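Local coordinates for Cry37AA1 (Bacillus thuringiensis, PDB 4RHZ), which probably acts as the small, calcium-binding C2-fold partner of the aerolysin-family protein Cry23Aa1 in a binary toxin complex, at residues F12-E17 with V79-V84; I27-T32 with H36-W41; M73-D78 with V117-S122; Q96-C99 with T105-L108. One frame throughout, in Å; residues are numbered along the deposited sequence.

The principle illustrated is that one beta sandwich is held by quite different chemistry within its sheets and between them. Interaction 2, partly buried at a sheet edge, is the in-sheet case, a hairpin zipped by backbone hydrogen bonds, apolar on its inner face and charged on its outer one. Interactions 1, 3 and 4 are buried and join the two sheets through side chains. Interaction 3, nearest the centre of the chain, is aromatic, with one methionine over a tyrosine ring; interaction 4 is aliphatic and borders Cry23AA1; interaction 1 shares strand 73-81 with interaction 3 but runs out toward calcium, where polar groups take over. The Cys74-Cys99 disulfide ties interactions 3 and 4 together.

Interaction 1 (F12-E17 with V79-V84)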
loop_
_atom_site.group_PDB
_atom_site.type_symbol
_atom_site.label_atom_id
_atom_site.label_comp_id
_atom_site.label_asym_id
_atom_site.label_seq_id
_atom_site.Cartn_x
_atom_site.Cartn_y
_atom_site.Cartn_z
ATOM N N PHE B 12 -7.301 11.927 -11.982
ATOM C CA PHE B 12 -7.908 13.119 -11.463
ATOM C C PHE B 12 -8.994 12.771 -10.438
ATOM O O PHE B 12 -9.742 11.868 -10.658
ATOM C CB PHE B 12 -8.542 13.891 -12.603
ATOM C CG PHE B 12 -7.579 14.248 -13.742
ATOM C CD1 PHE B 12 -7.365 13.357 -14.805
ATOM C CD2 PHE B 12 -6.927 15.512 -13.760
ATOM C CE1 PHE B 12 -6.502 13.704 -15.863
ATOM C CE2 PHE B 12 -6.090 15.876 -14.795
ATOM C CZ PHE B 12 -5.859 14.977 -15.873
ATOM N N TYR B 13 -9.123 13.539 -9.348
ATOM C CA TYR B 13 -10.058 13.237 -8.278
ATOM C C TYR B 13 -10.683 14.529 -7.862
ATOM O O TYR B 13 -9.955 15.529 -7.760
ATOM C CB TYR B 13 -9.327 12.629 -7.087
ATOM C CG TYR B 13 -8.685 11.338 -7.394
ATOM C CD1 TYR B 13 -9.386 10.119 -7.241
ATOM C CD2 TYR B 13 -7.385 11.303 -7.854
ATOM C CE1 TYR B 13 -8.749 8.845 -7.562
ATOM C CE2 TYR B 13 -6.747 10.108 -8.120
ATOM C CZ TYR B 13 -7.435 8.860 -7.998
ATOM O OH TYR B 13 -6.748 7.673 -8.296
ATOM N N ASN B 14 -12.009 14.525 -7.631
ATOM C CA ASN B 14 -12.770 15.698 -7.120
ATOM C C ASN B 14 -14.053 15.108 -6.538
ATOM O O ASN B 14 -14.890 14.659 -7.304
ATOM C CB ASN B 14 -13.102 16.656 -8.261
ATOM C CG ASN B 14 -13.555 18.080 -7.810
ATOM O OD1 ASN B 14 -13.390 18.549 -6.669
ATOM N ND2 ASN B 14 -14.093 18.800 -8.772
ATOM N N GLU B 15 -14.166 15.009 -5.207
ATOM C CA GLU B 15 -15.360 14.447 -4.550
ATOM C C GLU B 15 -16.610 15.262 -4.914
ATOM O O GLU B 15 -16.640 16.474 -4.695
ATOM C CB GLU B 15 -15.222 14.487 -3.050
ATOM C CG GLU B 15 -15.738 13.223 -2.420
ATOM C CD GLU B 15 -15.903 13.307 -0.909
ATOM O OE1 GLU B 15 -16.764 14.016 -0.403
ATOM O OE2 GLU B 15 -15.190 12.586 -0.214
ATOM N N GLY B 16 -17.621 14.627 -5.478
ATOM C CA GLY B 16 -18.781 15.392 -6.006
ATOM C C GLY B 16 -19.498 14.550 -7.031
ATOM O O GLY B 16 -19.037 14.414 -8.182
ATOM N N GLU B 17 -20.651 14.031 -6.610
ATOM C CA GLU B 17 -21.250 12.751 -7.089
ATOM C C GLU B 17 -21.506 12.387 -8.597
ATOM O O GLU B 17 -21.842 11.211 -8.874
ATOM C CB GLU B 17 -22.486 12.428 -6.205
ATOM C CG GLU B 17 -23.389 11.195 -6.571
ATOM C CD GLU B 17 -22.851 9.849 -6.069
ATOM O OE1 GLU B 17 -23.592 9.160 -5.294
ATOM O OE2 GLU B 17 -21.698 9.497 -6.458
ATOM N N VAL B 79 -4.583 22.787 -12.246
ATOM C CA VAL B 79 -5.701 21.921 -12.667
ATOM C C VAL B 79 -6.930 22.338 -11.901
ATOM O O VAL B 79 -6.920 22.383 -10.682
ATOM C CB VAL B 79 -5.378 20.419 -12.407
ATOM C CG1 VAL B 79 -6.521 19.488 -12.899
ATOM C CG2 VAL B 79 -4.052 20.039 -13.056
ATOM N N LYS B 80 -7.978 22.614 -12.655
ATOM C CA LYS B 80 -9.241 23.065 -12.148
ATOM C C LYS B 80 -10.521 22.413 -12.626
ATOM O O LYS B 80 -10.686 21.808 -13.683
ATOM C CB LYS B 80 -9.411 24.558 -12.371
ATOM C CG LYS B 80 -8.488 25.426 -11.630
ATOM C CD LYS B 80 -8.691 26.833 -11.983
ATOM C CE LYS B 80 -7.453 27.589 -11.776
ATOM N NZ LYS B 80 -7.712 28.979 -11.520
ATOM N N GLU B 81 -11.459 22.600 -11.750
ATOM C CA GLU B 81 -12.827 22.317 -11.986
ATOM C C GLU B 81 -13.659 23.558 -11.886
ATOM O O GLU B 81 -13.592 24.485 -10.925
ATOM C CB GLU B 81 -13.404 21.076 -11.370
ATOM C CG GLU B 81 -14.143 20.302 -12.406
ATOM C CD GLU B 81 -14.885 19.135 -11.853
ATOM O OE1 GLU B 81 -14.371 18.035 -11.864
ATOM O OE2 GLU B 81 -15.999 19.321 -11.409
ATOM N N TYR B 82 -14.541 23.446 -12.872
ATOM C CA TYR B 82 -15.470 24.379 -13.446
ATOM C C TYR B 82 -16.339 24.999 -12.445
ATOM O O TYR B 82 -16.879 24.366 -11.576
ATOM C CB TYR B 82 -16.401 23.628 -14.413
ATOM C CG TYR B 82 -16.870 22.229 -13.958
ATOM C CD1 TYR B 82 -16.091 21.118 -14.190
ATOM C CD2 TYR B 82 -18.082 22.029 -13.321
ATOM C CE1 TYR B 82 -16.477 19.859 -13.797
ATOM C CE2 TYR B 82 -18.481 20.747 -12.932
ATOM C CZ TYR B 82 -17.658 19.663 -13.179
ATOM O OH TYR B 82 -17.974 18.371 -12.816
ATOM N N ASP B 83 -16.547 26.268 -12.672
ATOM C CA ASP B 83 -17.200 27.184 -11.802
ATOM C C ASP B 83 -18.672 26.872 -11.692
ATOM O O ASP B 83 -19.465 27.479 -12.385
ATOM C CB ASP B 83 -17.131 28.474 -12.604
ATOM C CG ASP B 83 -17.228 28.213 -14.154
ATOM O OD1 ASP B 83 -16.842 29.077 -14.960
ATOM O OD2 ASP B 83 -17.687 27.134 -14.582
ATOM N N VAL B 84 -19.082 25.936 -10.837
ATOM C CA VAL B 84 -20.508 25.681 -10.888
ATOM C C VAL B 84 -21.240 27.017 -10.825
ATOM O O VAL B 84 -22.195 27.251 -11.560
ATOM C CB VAL B 84 -20.966 24.537 -9.918
ATOM C CG1 VAL B 84 -22.464 24.380 -9.908
ATOM C CG2 VAL B 84 -20.346 23.229 -10.355
#
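Phe12 and Asn14 face Val79 and Glu81 across a gap between strand ends whose CA atoms come no closer than 8.2 Å, Asn14 CA to Glu81 CA, the two chains running in directions about 40° apart. At that spacing only side chains can bridge, and two pairs do so.

The apolar pair is Phe12 with Val79. Val79 CG1 comes up to the edge of the phenyl ring, near its plane, and lies 4.1 Å from Phe12 CD2, the two side chains crossing at about a right angle. This branch stands opposite the backbone N of Val79 (chi1 -178°), which directs it across the gap while CG2 is left to pack elsewhere.

One step further out the chemistry turns polar. Asn14 ND2 lies 3.2 Å from Glu81 OE1, with the amide and carboxylate planes 80° apart, so the two flat groups stand nearly perpendicular. The firm partners of both groups lie outside the pair: Asn14 OD1 bonds to Ser115 and ND2 to Asp89, whereas Glu81 OE1 accepts from the backbone N of Glu22. As Asp89 is a calcium ligand, the amide of Asn14 belongs to the second shell of the metal site, its side chain about 5 Å from the ion.

Inward, Phe12 lies among Ile27, Trp41 and Val117, and Val79 also touches Leu91 of strand 89-100. The contact therefore closes one end of the sandwich, where strand 4-13 of one sheet faces strand 73-81 of the other before both chains leave for loops.

Interaction 2 (I27-T32 with H36-W41); sequences IKAYLT and HDFEIW
Ile27 and Trp41 open the ladder of this hairpin with an antiparallel pair. Ile27 N gives a nearly straight bond to Trp41 O (2.8 Å, N-H...O angle 164°). On the return side one carbonyl serves two donors: Ile27 O takes Ile40 N at 2.9 Å and, weakly, Trp41 N at 3.4 Å. Both donors come from consecutive residues facing a single residue, the signature of a classic beta bulge. Beyond it Ala29 pairs with Phe38: Ala29 N donates to Phe38 O at 2.8 Å in the carbonyl plane, and Phe38 N probably donates back to Ala29 O, whose modelled position is less certain. Past the last pair a water takes over, accepting from Leu31 N and donating to His36 O.

The side chains divide by face. Ala29 CB packs over one face of the Phe38 ring, 4.2 Å from its centroid. The ring is brought there by a chi1 of 50°, which sets CG between the backbone N and the carbonyl carbon. Ile27 CD1 meets Trp41 CE3 at 3.9 Å, and Ile27 CG2 meets Ile40 CG1. On the other face the extended Lys28 runs alongside Glu39; its NZ remains 4.1 Å from Asp37 OD1, a proximity of opposite charges beyond salt-bridge range. Asp37 OD1 is instead bonded to the hydroxyl of Tyr76, and Tyr30 OH to Thr247 of the Cry23AA1 chain.

The whole is a beta hairpin with a classic bulge, forming the edge of one sheet of the C2-type sandwich, its apolar face turned toward the opposing sheet.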
loop_
_atom_site.group_PDB
_atom_site.type_symbol
_atom_site.label_atom_id
_atom_site.label_comp_id
_atom_site.label_asym_id
_atom_site.label_seq_id
_atom_site.Cartn_x
_atom_site.Cartn_y
_atom_site.Cartn_z
ATOM N N ILE B 27 -0.671 19.966 -16.820
ATOM C CA ILE B 27 0.302 19.369 -15.931
ATOM C C ILE B 27 1.627 19.280 -16.720
ATOM O O ILE B 27 1.662 18.929 -17.942
ATOM C CB ILE B 27 -0.135 17.951 -15.433
ATOM C CG1 ILE B 27 -1.452 18.048 -14.607
ATOM C CG2 ILE B 27 0.983 17.235 -14.595
ATOM C CD1 ILE B 27 -2.250 16.721 -14.608
ATOM N N LYS B 28 2.713 19.600 -16.043
ATOM C CA LYS B 28 4.021 19.607 -16.689
ATOM C C LYS B 28 5.010 18.835 -15.867
ATOM O O LYS B 28 4.837 18.690 -14.676
ATOM C CB LYS B 28 4.546 21.025 -16.820
ATOM C CG LYS B 28 3.719 21.846 -17.793
ATOM C CD LYS B 28 4.281 23.260 -17.883
ATOM C CE LYS B 28 3.387 24.130 -18.753
ATOM N NZ LYS B 28 3.942 25.529 -18.794
ATOM N N ALA B 29 6.064 18.402 -16.513
ATOM C CA ALA B 29 7.138 17.710 -15.871
ATOM C C ALA B 29 8.491 18.355 -16.268
ATOM O O ALA B 29 8.568 19.089 -17.289
ATOM C CB ALA B 29 7.105 16.292 -16.344
ATOM N N TYR B 30 9.539 18.015 -15.526
ATOM C CA TYR B 30 10.904 18.294 -15.939
ATOM C C TYR B 30 11.785 17.300 -15.234
ATOM O O TYR B 30 11.404 16.782 -14.169
ATOM C CB TYR B 30 11.333 19.751 -15.565
ATOM C CG TYR B 30 11.316 20.133 -14.058
ATOM C CD1 TYR B 30 12.443 20.028 -13.292
ATOM C CD2 TYR B 30 10.196 20.657 -13.461
ATOM C CE1 TYR B 30 12.448 20.345 -11.926
ATOM C CE2 TYR B 30 10.192 21.037 -12.116
ATOM C CZ TYR B 30 11.333 20.866 -11.360
ATOM O OH TYR B 30 11.376 21.189 -10.023
ATOM N N LEU B 31 12.979 17.062 -15.752
ATOM C CA LEU B 31 13.919 16.200 -15.071
ATOM C C LEU B 31 14.651 16.879 -13.917
ATOM O O LEU B 31 14.370 16.596 -12.725
ATOM C CB LEU B 31 14.915 15.584 -16.051
ATOM C CG LEU B 31 14.395 14.352 -16.829
ATOM C CD1 LEU B 31 12.962 14.446 -17.289
ATOM C CD2 LEU B 31 15.297 14.024 -18.075
ATOM N N THR B 32 15.577 17.780 -14.242
ATOM C CA THR B 32 16.390 18.370 -13.169
ATOM C C THR B 32 16.386 19.853 -13.208
ATOM O O THR B 32 16.687 20.492 -12.179
ATOM C CB THR B 32 17.813 17.878 -13.197
ATOM O OG1 THR B 32 18.301 18.027 -14.516
ATOM C CG2 THR B 32 17.877 16.313 -12.864
ATOM N N HIS B 36 13.295 23.588 -18.003
ATOM C CA HIS B 36 13.098 22.643 -19.107
ATOM C C HIS B 36 11.919 21.718 -18.851
ATOM O O HIS B 36 12.047 20.480 -18.853
ATOM C CB HIS B 36 14.370 21.850 -19.370
ATOM C CG HIS B 36 15.540 22.729 -19.711
ATOM N ND1 HIS B 36 16.847 22.286 -19.676
ATOM C CD2 HIS B 36 15.584 24.033 -20.101
ATOM C CE1 HIS B 36 17.643 23.277 -20.031
ATOM N NE2 HIS B 36 16.896 24.346 -20.272
ATOM N N ASP B 37 10.761 22.327 -18.665
ATOM C CA ASP B 37 9.594 21.570 -18.373
ATOM C C ASP B 37 8.781 21.321 -19.641
ATOM O O ASP B 37 8.920 22.010 -20.649
ATOM C CB ASP B 37 8.756 22.268 -17.310
ATOM C CG ASP B 37 8.299 23.627 -17.761
ATOM O OD1 ASP B 37 7.469 24.245 -17.063
ATOM O OD2 ASP B 37 8.758 24.094 -18.821
ATOM N N PHE B 38 7.902 20.337 -19.576
ATOM C CA PHE B 38 7.130 19.992 -20.752
ATOM C C PHE B 38 5.755 19.522 -20.337
ATOM O O PHE B 38 5.610 18.973 -19.255
ATOM C CB PHE B 38 7.905 18.970 -21.575
ATOM C CG PHE B 38 8.412 17.784 -20.803
ATOM C CD1 PHE B 38 7.655 16.619 -20.736
ATOM C CD2 PHE B 38 9.660 17.794 -20.210
ATOM C CE1 PHE B 38 8.095 15.492 -20.059
ATOM C CE2 PHE B 38 10.153 16.679 -19.526
ATOM C CZ PHE B 38 9.342 15.507 -19.424
ATOM N N GLU B 39 4.743 19.792 -21.143
ATOM C CA GLU B 39 3.422 19.269 -20.834
ATOM C C GLU B 39 3.263 17.793 -21.066
ATOM O O GLU B 39 3.726 17.244 -22.080
ATOM C CB GLU B 39 2.242 19.994 -21.487
ATOM C CG GLU B 39 2.505 20.631 -22.757
ATOM C CD GLU B 39 3.149 21.985 -22.557
ATOM O OE1 GLU B 39 4.385 22.042 -22.832
ATOM O OE2 GLU B 39 2.430 22.948 -22.144
ATOM N N ILE B 40 2.652 17.164 -20.072
ATOM C CA ILE B 40 2.199 15.784 -20.191
ATOM C C ILE B 40 0.670 15.709 -20.276
ATOM O O ILE B 40 0.112 14.666 -20.592
ATOM C CB ILE B 40 2.810 14.876 -19.059
ATOM C CG1 ILE B 40 2.207 15.203 -17.681
ATOM C CG2 ILE B 40 4.339 15.026 -19.092
ATOM C CD1 ILE B 40 2.503 14.150 -16.544
ATOM N N TRP B 41 0.007 16.835 -20.045
ATOM C CA TRP B 41 -1.413 16.899 -20.188
ATOM C C TRP B 41 -1.831 18.343 -20.233
ATOM O O TRP B 41 -1.341 19.160 -19.458
ATOM C CB TRP B 41 -2.125 16.223 -18.997
ATOM C CG TRP B 41 -3.605 16.425 -18.989
ATOM C CD1 TRP B 41 -4.532 15.644 -19.625
ATOM C CD2 TRP B 41 -4.343 17.475 -18.330
ATOM N NE1 TRP B 41 -5.805 16.155 -19.425
ATOM C CE2 TRP B 41 -5.724 17.248 -18.604
ATOM C CE3 TRP B 41 -3.975 18.573 -17.520
ATOM C CZ2 TRP B 41 -6.742 18.091 -18.118
ATOM C CZ3 TRP B 41 -4.958 19.391 -17.004
ATOM C CH2 TRP B 41 -6.361 19.151 -17.321
HETATM O O HOH W 1 13.597 18.314 -18.470
#

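Interaction 3 (M73-D78 with V117-S122)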
loop_
_atom_site.group_PDB
_atom_site.type_symbol
_atom_site.label_atom_id
_atom_site.label_comp_id
_atom_site.label_asym_id
_atom_site.label_seq_id
_atom_site.Cartn_x
_atom_site.Cartn_y
_atom_site.Cartn_z
ATOM N N MET B 73 11.939 12.731 -11.679
ATOM C CA MET B 73 11.098 13.532 -12.494
ATOM C C MET B 73 10.249 14.327 -11.576
ATOM O O MET B 73 9.839 13.814 -10.521
ATOM C CB MET B 73 10.328 12.580 -13.427
ATOM C CG MET B 73 9.390 13.274 -14.350
ATOM S SD MET B 73 9.368 12.713 -16.102
ATOM C CE MET B 73 10.211 11.257 -16.300
ATOM N N CYS B 74 9.994 15.592 -11.925
ATOM C CA CYS B 74 9.327 16.485 -11.042
ATOM C C CYS B 74 8.090 16.945 -11.729
ATOM O O CYS B 74 8.124 17.135 -12.928
ATOM C CB CYS B 74 10.254 17.665 -10.688
ATOM S SG CYS B 74 11.738 17.146 -9.788
ATOM N N PHE B 75 6.975 17.140 -11.008
ATOM C CA PHE B 75 5.706 17.383 -11.700
ATOM C C PHE B 75 5.011 18.532 -11.033
ATOM O O PHE B 75 5.145 18.710 -9.811
ATOM C CB PHE B 75 4.784 16.149 -11.611
ATOM C CG PHE B 75 5.334 14.905 -12.232
ATOM C CD1 PHE B 75 6.035 13.980 -11.460
ATOM C CD2 PHE B 75 5.110 14.620 -13.573
ATOM C CE1 PHE B 75 6.571 12.804 -12.034
ATOM C CE2 PHE B 75 5.581 13.392 -14.174
ATOM C CZ PHE B 75 6.348 12.507 -13.426
ATOM N N TYR B 76 4.207 19.275 -11.779
ATOM C CA TYR B 76 3.294 20.250 -11.150
ATOM C C TYR B 76 2.189 20.559 -12.077
ATOM O O TYR B 76 2.298 20.294 -13.272
ATOM C CB TYR B 76 4.020 21.556 -10.825
ATOM C CG TYR B 76 4.547 22.378 -12.032
ATOM C CD1 TYR B 76 3.885 23.514 -12.431
ATOM C CD2 TYR B 76 5.721 22.030 -12.706
ATOM C CE1 TYR B 76 4.360 24.307 -13.463
ATOM C CE2 TYR B 76 6.201 22.811 -13.770
ATOM C CZ TYR B 76 5.505 23.952 -14.103
ATOM O OH TYR B 76 5.896 24.776 -15.099
ATOM N N GLY B 77 1.151 21.175 -11.554
ATOM C CA GLY B 77 -0.044 21.333 -12.325
ATOM C C GLY B 77 -0.802 22.555 -11.882
ATOM O O GLY B 77 -0.717 22.976 -10.699
ATOM N N ASP B 78 -1.532 23.118 -12.838
ATOM C CA ASP B 78 -2.566 24.091 -12.591
ATOM C C ASP B 78 -3.833 23.432 -13.121
ATOM O O ASP B 78 -4.117 23.496 -14.322
ATOM C CB ASP B 78 -2.326 25.377 -13.431
ATOM C CG ASP B 78 -3.302 26.495 -13.081
ATOM O OD1 ASP B 78 -4.403 26.260 -12.505
ATOM O OD2 ASP B 78 -2.896 27.662 -13.271
ATOM N N VAL B 117 -4.537 15.286 -7.769
ATOM C CA VAL B 117 -4.151 14.554 -8.968
ATOM C C VAL B 117 -3.018 13.631 -8.621
ATOM O O VAL B 117 -2.224 14.002 -7.740
ATOM C CB VAL B 117 -3.622 15.552 -10.027
ATOM C CG1 VAL B 117 -3.122 14.845 -11.238
ATOM C CG2 VAL B 117 -4.715 16.517 -10.443
ATOM N N THR B 118 -2.904 12.457 -9.271
ATOM C CA THR B 118 -1.762 11.643 -9.052
ATOM C C THR B 118 -1.078 11.327 -10.406
ATOM O O THR B 118 -1.733 11.344 -11.461
ATOM C CB THR B 118 -2.104 10.303 -8.365
ATOM O OG1 THR B 118 -2.794 9.439 -9.273
ATOM C CG2 THR B 118 -2.853 10.446 -7.013
ATOM N N ILE B 119 0.239 11.060 -10.411
ATOM C CA ILE B 119 0.915 10.796 -11.646
ATOM C C ILE B 119 1.877 9.691 -11.421
ATOM O O ILE B 119 2.663 9.708 -10.476
ATOM C CB ILE B 119 1.758 12.052 -12.147
ATOM C CG1 ILE B 119 0.867 13.206 -12.545
ATOM C CG2 ILE B 119 2.487 11.763 -13.468
ATOM C CD1 ILE B 119 0.784 14.194 -11.569
ATOM N N LYS B 120 1.880 8.743 -12.331
ATOM C CA LYS B 120 2.752 7.593 -12.261
ATOM C C LYS B 120 3.480 7.601 -13.566
ATOM O O LYS B 120 2.886 8.031 -14.533
ATOM C CB LYS B 120 1.807 6.399 -12.267
ATOM C CG LYS B 120 2.407 5.119 -12.611
ATOM C CD LYS B 120 1.311 4.075 -12.905
ATOM C CE LYS B 120 1.974 2.715 -13.104
ATOM N NZ LYS B 120 0.977 1.717 -13.613
ATOM N N TYR B 121 4.743 7.163 -13.629
ATOM C CA TYR B 121 5.411 7.154 -14.909
ATOM C C TYR B 121 6.331 5.988 -14.989
ATOM O O TYR B 121 6.767 5.534 -13.959
ATOM C CB TYR B 121 6.205 8.466 -15.159
ATOM C CG TYR B 121 7.472 8.692 -14.348
ATOM C CD1 TYR B 121 8.726 8.538 -14.936
ATOM C CD2 TYR B 121 7.413 9.101 -13.009
ATOM C CE1 TYR B 121 9.907 8.767 -14.214
ATOM C CE2 TYR B 121 8.607 9.397 -12.283
ATOM C CZ TYR B 121 9.839 9.222 -12.898
ATOM O OH TYR B 121 11.005 9.453 -12.164
ATOM N N SER B 122 6.638 5.546 -16.214
ATOM C CA SER B 122 7.609 4.483 -16.442
ATOM C C SER B 122 8.369 4.756 -17.732
ATOM O O SER B 122 7.894 5.503 -18.600
ATOM C CB SER B 122 6.915 3.099 -16.556
ATOM O OG SER B 122 5.949 3.082 -17.598
#
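Phe75 meets Ile119 with a face and Tyr121 at its edge, and this trio with Met73 makes the dense part of the contact between strands 73-78 and 117-122. The strand axes remain 9.1 Å apart, as expected of facing sheets. Ile119 CG2 sits over the Phe75 ring, 3.9 Å from its centroid, a CH-pi contact. At the rim of the same ring Tyr121 CD2 comes within 3.6 Å of Phe75 CZ; the two ring planes are inclined at 59°. Met73 lays its thioether over the face of Tyr121, with SD 4.6 Å from the ring centroid, a Met-aromatic contact. With chi1 at 180° its chain first runs straight out from the strand and then bends, which leaves Met73 CE 3.3 Å from Tyr121 CE1 while Met73 CB comes up to Tyr121 CZ.

Cys74, Tyr76 and Lys120 point away from the contact, Cys74 into its disulfide with Cys99. Toward Gly77 and Val117 the two segments no longer touch.

The contact is apolar, made of CH-pi, Met-aromatic and van der Waals packing, with the hydroxyl of Tyr121 satisfied by Ser100 O. It thus implies a hydrophobic centre for the sandwich in which even the tyrosine keeps its polar end bonded.

Interaction 4 (Q96-C99 with T105-L108)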
loop_
_atom_site.group_PDB
_atom_site.type_symbol
_atom_site.label_atom_id
_atom_site.label_comp_id
_atom_site.label_asym_id
_atom_site.label_seq_id
_atom_site.Cartn_x
_atom_site.Cartn_y
_atom_site.Cartn_z
ATOM N N GLN B 96 3.206 24.075 -6.556
ATOM C CA GLN B 96 3.634 22.884 -5.830
ATOM C C GLN B 96 4.264 21.896 -6.786
ATOM O O GLN B 96 3.536 21.303 -7.609
ATOM C CB GLN B 96 2.429 22.210 -5.110
ATOM C CG GLN B 96 2.819 20.812 -4.558
ATOM C CD GLN B 96 1.625 20.010 -4.010
ATOM O OE1 GLN B 96 0.697 19.637 -4.739
ATOM N NE2 GLN B 96 1.656 19.758 -2.729
ATOM N N LYS B 97 5.569 21.658 -6.613
ATOM C CA LYS B 97 6.326 20.712 -7.363
ATOM C C LYS B 97 6.599 19.463 -6.542
ATOM O O LYS B 97 7.056 19.572 -5.369
ATOM C CB LYS B 97 7.701 21.320 -7.757
ATOM C CG LYS B 97 7.644 22.123 -9.084
ATOM C CD LYS B 97 7.061 23.513 -8.826
ATOM C CE LYS B 97 7.169 24.425 -10.107
ATOM N NZ LYS B 97 6.251 25.627 -9.977
ATOM N N VAL B 98 6.314 18.275 -7.109
ATOM C CA VAL B 98 6.614 16.996 -6.375
ATOM C C VAL B 98 7.334 16.083 -7.311
ATOM O O VAL B 98 6.866 15.878 -8.421
ATOM C CB VAL B 98 5.295 16.275 -5.792
ATOM C CG1 VAL B 98 5.651 15.122 -4.815
ATOM C CG2 VAL B 98 4.403 17.293 -5.031
ATOM N N CYS B 99 8.466 15.527 -6.881
ATOM C CA CYS B 99 9.279 14.667 -7.726
ATOM C C CYS B 99 9.218 13.186 -7.223
ATOM O O CYS B 99 8.986 12.947 -6.063
ATOM C CB CYS B 99 10.779 15.154 -7.655
ATOM S SG CYS B 99 10.923 17.024 -7.887
ATOM N N THR B 105 4.762 7.054 -7.346
ATOM C CA THR B 105 3.741 7.902 -7.891
ATOM C C THR B 105 3.748 9.189 -7.075
ATOM O O THR B 105 4.072 9.151 -5.881
ATOM C CB THR B 105 2.394 7.157 -7.799
ATOM O OG1 THR B 105 2.343 6.208 -8.868
ATOM C CG2 THR B 105 1.196 8.042 -7.900
ATOM N N VAL B 106 3.389 10.328 -7.683
ATOM C CA VAL B 106 3.273 11.543 -6.896
ATOM C C VAL B 106 1.830 12.019 -6.837
ATOM O O VAL B 106 1.086 11.820 -7.783
ATOM C CB VAL B 106 4.167 12.800 -7.462
ATOM C CG1 VAL B 106 5.619 12.477 -7.647
ATOM C CG2 VAL B 106 3.538 13.408 -8.726
ATOM N N ARG B 107 1.507 12.733 -5.762
ATOM C CA ARG B 107 0.256 13.443 -5.632
ATOM C C ARG B 107 0.474 14.979 -5.617
ATOM O O ARG B 107 1.287 15.503 -4.794
ATOM C CB ARG B 107 -0.393 13.036 -4.289
ATOM C CG ARG B 107 -1.613 13.779 -3.954
ATOM C CD ARG B 107 -2.411 13.151 -2.779
ATOM N NE ARG B 107 -3.423 14.108 -2.314
ATOM C CZ ARG B 107 -4.566 13.804 -1.666
ATOM N NH1 ARG B 107 -4.923 12.514 -1.429
ATOM N NH2 ARG B 107 -5.381 14.807 -1.297
ATOM N N LEU B 108 -0.304 15.675 -6.444
ATOM C CA LEU B 108 -0.436 17.098 -6.376
ATOM C C LEU B 108 -1.736 17.404 -5.649
ATOM O O LEU B 108 -2.766 16.860 -6.068
ATOM C CB LEU B 108 -0.495 17.668 -7.809
ATOM C CG LEU B 108 0.597 17.195 -8.770
ATOM C CD1 LEU B 108 0.502 17.994 -10.104
ATOM C CD2 LEU B 108 1.944 17.404 -8.117
#
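The margin of the beta sandwich is closed here, where strand 89-100 of one sheet faces strand 105-110 of the other, and both reach the Cry23AA1 chain. Val98 is the central residue, its CA 6.4 Å from that of Val106. The two valines lie alongside each other, pointing opposite ways, with Val98 CG1 resting 3.8 Å from Val106 CB. A chi1 of -169° turns this methyl into the gap, while the other branch, CG2, reaches Leu108 CD2 at 3.9 Å. Val106 CG1 in turn lies against the backbone, 3.7 Å from Val98 O and as near to the carbonyl carbon of Cys99.

The outer sides belong to the complex. Thr105, Val106 and Arg107 pair in a parallel ladder with a strand of the Cry23AA1 chain, extending the sheet across the interface, and Cys99 N and O bond to Gln230 and Asn51 of that chain. Arg107 turns away from residues 96-99 and forms a salt bridge with Asp109.

At the far end the extended Gln96 passes its amide to the backbone of the opposite strand: OE1 accepts a hydrogen bond from Asp109 N, and this places Gln96 OE1 3.2 Å from Leu108 CA.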